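Local atomic coordinates of type III restriction-modification enzyme EcoP15I Mod subunit (Escherichia coli, PDB entry 4ZCF), a protein that recognises the DNA site 5'-CAGCAG-3' and transfers a methyl group from S-adenosylmethionine to its second adenine, and is needed with the Res subunit for DNA cleavage. Residues K82-Q87 / Q505-Y510; Q94-K99 / Q463-Q468; T446-V451 / E493-A498. All blocks are in the same frame, centred on the assembly; numbering follows the deposited sequence.

Interaction 1: K82-Q87 / Q505-Y510; sequences KTHNQQ and QGFKVY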
loop_
_atom_site.group_PDB
_atom_site.type_symbol
_atom_site.label_atom_id
_atom_site.label_comp_id
_atom_site.label_asym_id
_atom_site.label_seq_id
_atom_site.Cartn_x
_atom_site.Cartn_y
_atom_site.Cartn_z
ATOM N N LYS A 82 2.842 31.258 -20.663
ATOM C CA LYS A 82 2.259 32.589 -20.388
ATOM C C LYS A 82 1.047 32.911 -21.257
ATOM O O LYS A 82 0.063 33.407 -20.722
ATOM C CB LYS A 82 3.316 33.719 -20.457
ATOM C CG LYS A 82 4.537 33.540 -19.539
ATOM C CD LYS A 82 4.276 33.929 -18.082
ATOM C CE LYS A 82 5.433 33.546 -17.180
ATOM N NZ LYS A 82 5.258 34.064 -15.792
ATOM N N THR A 83 1.103 32.602 -22.580
ATOM C CA THR A 83 0.001 32.836 -23.529
ATOM C C THR A 83 -1.256 32.076 -23.040
ATOM O O THR A 83 -2.265 32.715 -22.705
ATOM C CB THR A 83 0.416 32.486 -24.988
ATOM O OG1 THR A 83 1.710 33.017 -25.278
ATOM C CG2 THR A 83 -0.580 33.000 -26.029
ATOM N N HIS A 84 -1.144 30.727 -22.921
ATOM C CA HIS A 84 -2.202 29.847 -22.432
ATOM C C HIS A 84 -2.775 30.274 -21.050
ATOM O O HIS A 84 -3.988 30.409 -20.914
ATOM C CB HIS A 84 -1.743 28.360 -22.425
ATOM C CG HIS A 84 -2.856 27.382 -22.129
ATOM N ND1 HIS A 84 -3.531 26.720 -23.145
ATOM C CD2 HIS A 84 -3.415 27.036 -20.948
ATOM C CE1 HIS A 84 -4.450 25.991 -22.548
ATOM N NE2 HIS A 84 -4.423 26.155 -21.232
ATOM N N ASN A 85 -1.922 30.477 -20.046
ATOM C CA ASN A 85 -2.385 30.798 -18.688
ATOM C C ASN A 85 -3.099 32.126 -18.509
ATOM O O ASN A 85 -3.921 32.247 -17.599
ATOM C CB ASN A 85 -1.272 30.611 -17.655
ATOM C CG ASN A 85 -0.605 29.267 -17.710
ATOM O OD1 ASN A 85 -1.103 28.321 -18.312
ATOM N ND2 ASN A 85 0.564 29.162 -17.115
ATOM N N GLN A 86 -2.793 33.110 -19.366
ATOM C CA GLN A 86 -3.383 34.456 -19.323
ATOM C C GLN A 86 -4.774 34.522 -19.972
ATOM O O GLN A 86 -5.483 35.520 -19.790
ATOM C CB GLN A 86 -2.427 35.515 -19.926
ATOM C CG GLN A 86 -1.327 35.965 -18.957
ATOM C CD GLN A 86 -0.683 37.281 -19.351
ATOM O OE1 GLN A 86 -1.327 38.343 -19.390
ATOM N NE2 GLN A 86 0.624 37.252 -19.600
ATOM N N GLN A 87 -5.171 33.464 -20.720
ATOM C CA GLN A 87 -6.495 33.415 -21.337
ATOM C C GLN A 87 -7.547 33.321 -20.243
ATOM O O GLN A 87 -7.302 32.695 -19.213
ATOM C CB GLN A 87 -6.609 32.304 -22.392
ATOM C CG GLN A 87 -5.838 32.660 -23.658
ATOM C CD GLN A 87 -5.978 31.638 -24.746
ATOM O OE1 GLN A 87 -7.039 31.504 -25.367
ATOM N NE2 GLN A 87 -4.891 30.939 -25.053
ATOM N N GLN A 505 -14.040 25.346 -18.080
ATOM C CA GLN A 505 -13.366 25.181 -16.786
ATOM C C GLN A 505 -11.909 25.609 -16.770
ATOM O O GLN A 505 -11.423 26.045 -15.727
ATOM C CB GLN A 505 -13.495 23.757 -16.258
ATOM C CG GLN A 505 -14.828 23.514 -15.588
ATOM C CD GLN A 505 -14.924 22.163 -14.945
ATOM O OE1 GLN A 505 -15.838 21.390 -15.247
ATOM N NE2 GLN A 505 -14.034 21.888 -13.987
ATOM N N GLY A 506 -11.227 25.445 -17.905
ATOM C CA GLY A 506 -9.821 25.789 -18.088
ATOM C C GLY A 506 -8.821 25.003 -17.259
ATOM O O GLY A 506 -9.177 24.304 -16.304
ATOM N N PHE A 507 -7.536 25.174 -17.603
ATOM C CA PHE A 507 -6.381 24.557 -16.962
ATOM C C PHE A 507 -5.137 25.392 -17.282
ATOM O O PHE A 507 -5.072 26.011 -18.349
ATOM C CB PHE A 507 -6.189 23.091 -17.456
ATOM C CG PHE A 507 -5.902 22.941 -18.937
ATOM C CD1 PHE A 507 -6.915 23.071 -19.875
ATOM C CD2 PHE A 507 -4.609 22.679 -19.390
ATOM C CE1 PHE A 507 -6.640 22.972 -21.233
ATOM C CE2 PHE A 507 -4.340 22.562 -20.752
ATOM C CZ PHE A 507 -5.356 22.706 -21.664
ATOM N N LYS A 508 -4.129 25.364 -16.379
ATOM C CA LYS A 508 -2.862 26.053 -16.579
ATOM C C LYS A 508 -1.815 25.090 -17.124
ATOM O O LYS A 508 -1.828 23.905 -16.790
ATOM C CB LYS A 508 -2.397 26.736 -15.289
ATOM C CG LYS A 508 -3.031 28.115 -15.082
ATOM C CD LYS A 508 -2.924 28.661 -13.659
ATOM C CE LYS A 508 -1.524 28.903 -13.129
ATOM N NZ LYS A 508 -1.550 29.342 -11.702
ATOM N N VAL A 509 -0.948 25.593 -18.024
ATOM C CA VAL A 509 0.150 24.835 -18.642
ATOM C C VAL A 509 1.479 25.279 -17.997
ATOM O O VAL A 509 1.667 26.458 -17.702
ATOM C CB VAL A 509 0.172 24.898 -20.207
ATOM C CG1 VAL A 509 1.356 24.133 -20.800
ATOM C CG2 VAL A 509 -1.125 24.363 -20.793
ATOM N N TYR A 510 2.348 24.300 -17.729
ATOM C CA TYR A 510 3.686 24.419 -17.175
ATOM C C TYR A 510 4.559 23.479 -17.954
ATOM O O TYR A 510 4.052 22.500 -18.501
ATOM C CB TYR A 510 3.700 24.052 -15.689
ATOM C CG TYR A 510 3.204 25.177 -14.824
ATOM C CD1 TYR A 510 4.067 26.165 -14.374
ATOM C CD2 TYR A 510 1.853 25.308 -14.526
ATOM C CE1 TYR A 510 3.607 27.229 -13.601
ATOM C CE2 TYR A 510 1.376 26.382 -13.772
ATOM C CZ TYR A 510 2.252 27.352 -13.335
ATOM O OH TYR A 510 1.789 28.384 -12.558
#
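N85, on the short helix 82-86, turns its carboxamide against the main chain of strand residue V509 and uses both ends of the group. OD1 receives V509 N on a lone pair at 2.7 Å, and ND2 gives a hydrogen to V509 O at 3.0 Å. All four atoms lie close to the amide plane, so the side chain copies the edge of an adjoining strand. The second hydrogen of ND2 is spoken for by E80, which fixes the rotation of the amide.

One residue earlier H84, with CG anti to the backbone N (chi1 -171°), sends its imidazole toward V509 and F507. V509 CG2 sits over one ring face, 3.7 Å from the centroid. F507 O lies at the ring edge and takes only a weak hydrogen bond from NE2 (3.0 Å). The F507 ring meets the imidazole obliquely, with CZ 3.5 Å from H84 CE1, and I496 of helix 487-500 adds to the packing.

This side is dense, whereas the opposite flank of the helix, with T83 and Q86, faces solvent. K508 marks the transition: its CB and CG brush the N85 amide, but the chain bends away and NZ binds L557 O.

The amide thus extends the pairing of antiparallel strands 76-80 and 508-514, at one margin of the Rossmann-like methyltransferase sheet.

Interaction 2: Q94-K99 / Q463-Q468; sequences QHLLIK and QFITVQ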
loop_
_atom_site.group_PDB
_atom_site.type_symbol
_atom_site.label_atom_id
_atom_site.label_comp_id
_atom_site.label_asym_id
_atom_site.label_seq_id
_atom_site.Cartn_x
_atom_site.Cartn_y
_atom_site.Cartn_z
ATOM N N GLN A 94 -7.682 25.873 -11.306
ATOM C CA GLN A 94 -7.167 24.948 -10.312
ATOM C C GLN A 94 -6.540 23.714 -10.938
ATOM O O GLN A 94 -5.912 22.942 -10.226
ATOM C CB GLN A 94 -8.254 24.583 -9.291
ATOM C CG GLN A 94 -8.330 25.604 -8.148
ATOM C CD GLN A 94 -8.708 25.006 -6.806
ATOM O OE1 GLN A 94 -7.904 24.996 -5.863
ATOM N NE2 GLN A 94 -9.950 24.530 -6.677
ATOM N N HIS A 95 -6.637 23.578 -12.274
ATOM C CA HIS A 95 -6.161 22.439 -13.048
ATOM C C HIS A 95 -4.804 22.661 -13.706
ATOM O O HIS A 95 -4.555 23.731 -14.261
ATOM C CB HIS A 95 -7.215 22.034 -14.086
ATOM C CG HIS A 95 -8.575 21.808 -13.506
ATOM N ND1 HIS A 95 -8.862 20.687 -12.757
ATOM C CD2 HIS A 95 -9.666 22.606 -13.525
ATOM C CE1 HIS A 95 -10.128 20.811 -12.393
ATOM N NE2 HIS A 95 -10.647 21.949 -12.828
ATOM N N LEU A 96 -3.929 21.626 -13.682
ATOM C CA LEU A 96 -2.584 21.728 -14.266
ATOM C C LEU A 96 -2.275 20.671 -15.287
ATOM O O LEU A 96 -2.583 19.519 -15.086
ATOM C CB LEU A 96 -1.464 21.696 -13.175
ATOM C CG LEU A 96 -1.649 22.534 -11.909
ATOM C CD1 LEU A 96 -0.723 22.071 -10.816
ATOM C CD2 LEU A 96 -1.505 24.019 -12.192
ATOM N N LEU A 97 -1.586 21.061 -16.351
ATOM C CA LEU A 97 -1.022 20.176 -17.362
ATOM C C LEU A 97 0.476 20.567 -17.456
ATOM O O LEU A 97 0.801 21.752 -17.624
ATOM C CB LEU A 97 -1.766 20.234 -18.720
ATOM C CG LEU A 97 -1.023 19.656 -19.931
ATOM C CD1 LEU A 97 -0.903 18.124 -19.869
ATOM C CD2 LEU A 97 -1.653 20.112 -21.223
ATOM N N ILE A 98 1.374 19.584 -17.234
ATOM C CA ILE A 98 2.828 19.783 -17.228
ATOM C C ILE A 98 3.519 19.006 -18.325
ATOM O O ILE A 98 3.249 17.815 -18.516
ATOM C CB ILE A 98 3.483 19.577 -15.845
ATOM C CG1 ILE A 98 2.653 20.229 -14.746
ATOM C CG2 ILE A 98 4.901 20.148 -15.834
ATOM C CD1 ILE A 98 2.556 19.417 -13.543
ATOM N N LYS A 99 4.411 19.704 -19.055
ATOM C CA LYS A 99 5.189 19.140 -20.150
ATOM C C LYS A 99 6.590 18.804 -19.655
ATOM O O LYS A 99 7.251 19.631 -19.042
ATOM C CB LYS A 99 5.260 20.131 -21.331
ATOM C CG LYS A 99 5.826 19.524 -22.617
ATOM C CD LYS A 99 6.600 20.553 -23.425
ATOM C CE LYS A 99 5.755 21.452 -24.290
ATOM N NZ LYS A 99 6.571 22.116 -25.340
ATOM N N GLN A 463 -9.339 18.656 -8.483
ATOM C CA GLN A 463 -8.378 19.401 -9.278
ATOM C C GLN A 463 -7.537 18.363 -9.976
ATOM O O GLN A 463 -7.147 17.367 -9.372
ATOM C CB GLN A 463 -7.490 20.282 -8.403
ATOM C CG GLN A 463 -8.253 21.086 -7.376
ATOM C CD GLN A 463 -7.356 21.403 -6.224
ATOM O OE1 GLN A 463 -6.466 22.264 -6.315
ATOM N NE2 GLN A 463 -7.551 20.673 -5.128
ATOM N N PHE A 464 -7.282 18.551 -11.244
ATOM C CA PHE A 464 -6.448 17.585 -11.924
ATOM C C PHE A 464 -5.036 18.123 -12.125
ATOM O O PHE A 464 -4.845 19.319 -12.357
ATOM C CB PHE A 464 -7.088 17.105 -13.259
ATOM C CG PHE A 464 -7.035 18.032 -14.462
ATOM C CD1 PHE A 464 -5.828 18.286 -15.120
ATOM C CD2 PHE A 464 -8.205 18.556 -15.008
ATOM C CE1 PHE A 464 -5.782 19.118 -16.251
ATOM C CE2 PHE A 464 -8.159 19.381 -16.144
ATOM C CZ PHE A 464 -6.951 19.653 -16.759
ATOM N N ILE A 465 -4.058 17.223 -12.073
ATOM C CA ILE A 465 -2.671 17.494 -12.407
ATOM C C ILE A 465 -2.323 16.328 -13.311
ATOM O O ILE A 465 -2.506 15.190 -12.891
ATOM C CB ILE A 465 -1.697 17.603 -11.190
ATOM C CG1 ILE A 465 -2.145 18.628 -10.154
ATOM C CG2 ILE A 465 -0.265 17.879 -11.650
ATOM C CD1 ILE A 465 -1.447 18.474 -8.774
ATOM N N THR A 466 -1.947 16.599 -14.579
ATOM C CA THR A 466 -1.520 15.573 -15.544
ATOM C C THR A 466 -0.190 15.927 -16.192
ATOM O O THR A 466 0.055 17.082 -16.520
ATOM C CB THR A 466 -2.602 15.101 -16.569
ATOM O OG1 THR A 466 -2.870 16.122 -17.542
ATOM C CG2 THR A 466 -3.898 14.594 -15.903
ATOM N N VAL A 467 0.662 14.913 -16.367
ATOM C CA VAL A 467 1.991 15.046 -16.945
ATOM C C VAL A 467 2.102 14.275 -18.263
ATOM O O VAL A 467 1.622 13.154 -18.368
ATOM C CB VAL A 467 3.115 14.683 -15.935
ATOM C CG1 VAL A 467 4.471 15.201 -16.427
ATOM C CG2 VAL A 467 2.802 15.244 -14.541
ATOM N N GLN A 468 2.731 14.892 -19.258
ATOM C CA GLN A 468 2.912 14.321 -20.575
ATOM C C GLN A 468 4.257 14.734 -21.182
ATOM O O GLN A 468 4.565 15.917 -21.273
ATOM C CB GLN A 468 1.714 14.715 -21.483
ATOM C CG GLN A 468 1.703 14.085 -22.889
ATOM C CD GLN A 468 1.962 12.605 -22.892
ATOM O OE1 GLN A 468 1.159 11.783 -22.397
ATOM N NE2 GLN A 468 3.100 12.237 -23.462
#
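H95 ND1 accepts the backbone N-H of F464 at 3.1 Å, along a nearly straight path (165°) close to the plane of the imidazole. A side-chain nitrogen therefore does at this end what a main-chain carbonyl does further along. Accepting at ND1 is consistent with the tautomer that carries its proton on NE2. The F464 ring, swung by chi1 of 76° into the crowded position between its own N and carbonyl carbon, lies beneath H95 CB, which stands over the ring centre at 3.5 Å from the centroid. The two rings are almost parallel but slid apart, so they hardly overlap.

Beyond this pair the strands run parallel in strict register. L96 N bonds to F464 O at 2.8 Å, and L96 O then receives T466 N at 3.0 Å. I98 repeats the scheme, its N reaching T466 O and its O accepting Q468 N, both bonds running nearly along the C=O axis of the acceptor. This is the regular alternation of a parallel sheet, here in the Rossmann-like core of an S-adenosylmethionine-dependent methyltransferase, where strand 461-468 lies between strands 96-99 and 434-439.

Side chains divide between the two faces. L96, I465 and I98 share one: L96 CD1 lies 3.8 Å from I465 CG1 with both chains pointing the same way, and I98 CD1 approaches I465 CG2 at 3.7 Å. On the other, L97 CD1 leans over to T466 OG1 at 3.6 Å.

In the next shell, I436 and L438 of the neighbouring strand back I465, while F452 meets F464 edge-to-face and A448 and V451 of the same helix pack against the F464 side chain. The far edge of strand 96-99 is held by K508 and Y510, through backbone bonds to H95, L97 and K99.

Interaction 3: T446-V451 / E493-A498; sequences TTAHTV and ERLIRA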
loop_
_atom_site.group_PDB
_atom_site.type_symbol
_atom_site.label_atom_id
_atom_site.label_comp_id
_atom_site.label_asym_id
_atom_site.label_seq_id
_atom_site.Cartn_x
_atom_site.Cartn_y
_atom_site.Cartn_z
ATOM N N THR A 446 -7.474 11.671 -20.855
ATOM C CA THR A 446 -8.674 11.017 -20.299
ATOM C C THR A 446 -9.021 11.382 -18.855
ATOM O O THR A 446 -10.199 11.633 -18.570
ATOM C CB THR A 446 -8.547 9.512 -20.449
ATOM O OG1 THR A 446 -8.110 9.206 -21.774
ATOM C CG2 THR A 446 -9.817 8.775 -20.071
ATOM N N THR A 447 -8.024 11.348 -17.942
ATOM C CA THR A 447 -8.260 11.623 -16.514
ATOM C C THR A 447 -8.694 13.061 -16.291
ATOM O O THR A 447 -9.594 13.323 -15.512
ATOM C CB THR A 447 -7.037 11.191 -15.661
ATOM O OG1 THR A 447 -6.686 9.864 -16.007
ATOM C CG2 THR A 447 -7.319 11.213 -14.193
ATOM N N ALA A 448 -8.038 13.985 -16.982
ATOM C CA ALA A 448 -8.292 15.417 -16.940
ATOM C C ALA A 448 -9.709 15.682 -17.436
ATOM O O ALA A 448 -10.464 16.352 -16.751
ATOM C CB ALA A 448 -7.264 16.132 -17.802
ATOM N N HIS A 449 -10.094 15.052 -18.562
ATOM C CA HIS A 449 -11.421 15.145 -19.162
ATOM C C HIS A 449 -12.475 14.677 -18.151
ATOM O O HIS A 449 -13.441 15.396 -17.894
ATOM C CB HIS A 449 -11.472 14.334 -20.471
ATOM C CG HIS A 449 -12.706 14.552 -21.304
ATOM N ND1 HIS A 449 -12.749 14.169 -22.643
ATOM C CD2 HIS A 449 -13.911 15.078 -20.967
ATOM C CE1 HIS A 449 -13.969 14.458 -23.063
ATOM N NE2 HIS A 449 -14.698 15.025 -22.097
ATOM N N THR A 450 -12.251 13.505 -17.543
ATOM C CA THR A 450 -13.094 12.906 -16.517
ATOM C C THR A 450 -13.323 13.882 -15.355
ATOM O O THR A 450 -14.421 13.918 -14.821
ATOM C CB THR A 450 -12.459 11.572 -16.082
ATOM O OG1 THR A 450 -12.435 10.663 -17.195
ATOM C CG2 THR A 450 -13.163 10.942 -14.902
ATOM N N VAL A 451 -12.310 14.681 -14.973
ATOM C CA VAL A 451 -12.449 15.694 -13.907
ATOM C C VAL A 451 -13.391 16.826 -14.393
ATOM O O VAL A 451 -14.266 17.242 -13.631
ATOM C CB VAL A 451 -11.089 16.196 -13.328
ATOM C CG1 VAL A 451 -11.289 17.349 -12.360
ATOM C CG2 VAL A 451 -10.332 15.055 -12.632
ATOM N N GLU A 493 -4.493 20.108 -26.758
ATOM C CA GLU A 493 -5.669 20.330 -27.591
ATOM C C GLU A 493 -6.901 19.577 -27.104
ATOM O O GLU A 493 -7.987 20.169 -27.094
ATOM C CB GLU A 493 -5.373 20.004 -29.073
ATOM C CG GLU A 493 -6.546 20.184 -30.041
ATOM C CD GLU A 493 -7.112 21.576 -30.296
ATOM O OE1 GLU A 493 -6.999 22.459 -29.415
ATOM O OE2 GLU A 493 -7.726 21.766 -31.371
ATOM N N ARG A 494 -6.747 18.289 -26.691
ATOM C CA ARG A 494 -7.875 17.471 -26.198
ATOM C C ARG A 494 -8.509 18.087 -24.978
ATOM O O ARG A 494 -9.724 17.987 -24.813
ATOM C CB ARG A 494 -7.453 16.023 -25.869
ATOM C CG ARG A 494 -8.643 15.091 -25.741
ATOM C CD ARG A 494 -9.046 14.654 -24.333
ATOM N NE ARG A 494 -8.714 13.231 -24.224
ATOM C CZ ARG A 494 -9.504 12.268 -23.774
ATOM N NH1 ARG A 494 -10.687 12.554 -23.261
ATOM N NH2 ARG A 494 -9.092 11.011 -23.790
ATOM N N LEU A 495 -7.680 18.666 -24.090
ATOM C CA LEU A 495 -8.128 19.300 -22.852
ATOM C C LEU A 495 -8.789 20.628 -23.155
ATOM O O LEU A 495 -9.778 20.960 -22.523
ATOM C CB LEU A 495 -6.941 19.475 -21.907
ATOM C CG LEU A 495 -6.538 18.313 -21.004
ATOM C CD1 LEU A 495 -6.372 17.042 -21.774
ATOM C CD2 LEU A 495 -5.242 18.624 -20.286
ATOM N N ILE A 496 -8.259 21.382 -24.140
ATOM C CA ILE A 496 -8.839 22.647 -24.620
ATOM C C ILE A 496 -10.271 22.375 -25.111
ATOM O O ILE A 496 -11.208 23.039 -24.654
ATOM C CB ILE A 496 -7.945 23.327 -25.700
ATOM C CG1 ILE A 496 -6.754 24.071 -25.029
ATOM C CG2 ILE A 496 -8.778 24.284 -26.604
ATOM C CD1 ILE A 496 -5.610 24.401 -25.976
ATOM N N ARG A 497 -10.436 21.355 -25.979
ATOM C CA ARG A 497 -11.732 20.948 -26.528
ATOM C C ARG A 497 -12.699 20.438 -25.460
ATOM O O ARG A 497 -13.863 20.834 -25.447
ATOM C CB ARG A 497 -11.553 19.946 -27.680
ATOM C CG ARG A 497 -10.902 20.599 -28.890
ATOM C CD ARG A 497 -10.911 19.689 -30.090
ATOM N NE ARG A 497 -9.993 20.135 -31.140
ATOM C CZ ARG A 497 -10.023 19.714 -32.397
ATOM N NH1 ARG A 497 -10.969 18.884 -32.804
ATOM N NH2 ARG A 497 -9.145 20.164 -33.267
ATOM N N ALA A 498 -12.197 19.601 -24.543
ATOM C CA ALA A 498 -12.927 19.001 -23.438
ATOM C C ALA A 498 -13.327 20.057 -22.416
ATOM O O ALA A 498 -14.296 19.860 -21.684
ATOM C CB ALA A 498 -12.058 17.933 -22.778
#
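T446 O is gripped by two donors from the next turn of its helix: T450 N at 3.0 Å, the ordinary helical bond, and the T450 hydroxyl at 2.8 Å, which approaches from above the carbonyl plane. The T446 hydroxyl is hydrogen-bonded to K418 O, a further tie for the first turn of helix 446-455; R494 NH2 comes near the same oxygen at an angle too poor for a bond.

R494 arrives from helix 487-500, its chain bent at chi2 (-105°) and chi3, yet reaching across so that the guanidinium lies against the first turn of helix 446-455. One face of the group lies under T446 N, a fellow donor that it approaches without bonding. From its edge NH1 gives a weak hydrogen bond to H449 ND1 (2.7 Å, bent to 127°), the imidazole and guanidinium planes standing almost perpendicular. The better anchor is S444 O, which accepts from NE.

H449, with CG anti to the backbone N (chi1 -170°), is fixed from a second direction by A498, whose CB stands above the ring centre at 3.7 Å. A448 CB meets L495 CG at 3.9 Å, completing a small apolar seam. The short helical segments run nearly parallel, their axes 9.7 Å apart, and F464 of strand 461-468 underlies both through A448 and L495. An alanine at H449 would remove the imidazole, and would probably leave R494 NH1 without this acceptor and A498 without its flat packing surface.

Helix 446-455 follows the glycine-rich FAGSG loop, the motif that in this family lines the S-adenosylmethionine site; R494 thus ties helix 487-500 to that loop through S444. With an arginine donating to ND1 and the positive end of a helix close by, H449 is likely to remain neutral.

All three contacts are buried within one sheet and its covering helices, but they differ in depth and chemistry. Interaction 2 lies nearest the centre of the chain and relies on regular backbone pairing. Interaction 1, further out, borrows side-chain amide and imidazole groups for the strand edge, and is joined to interaction 2 through K508 N and H95 O, 2.7 Å apart. Interaction 3 is helix on helix, with a single weak polar bond across it and small apolar surfaces. F507 of interaction 1 packs on L495 of interaction 3, while F464 and H95 of interaction 2 meet A448 and V451, so the three share one largely apolar packing zone between sheet and helices.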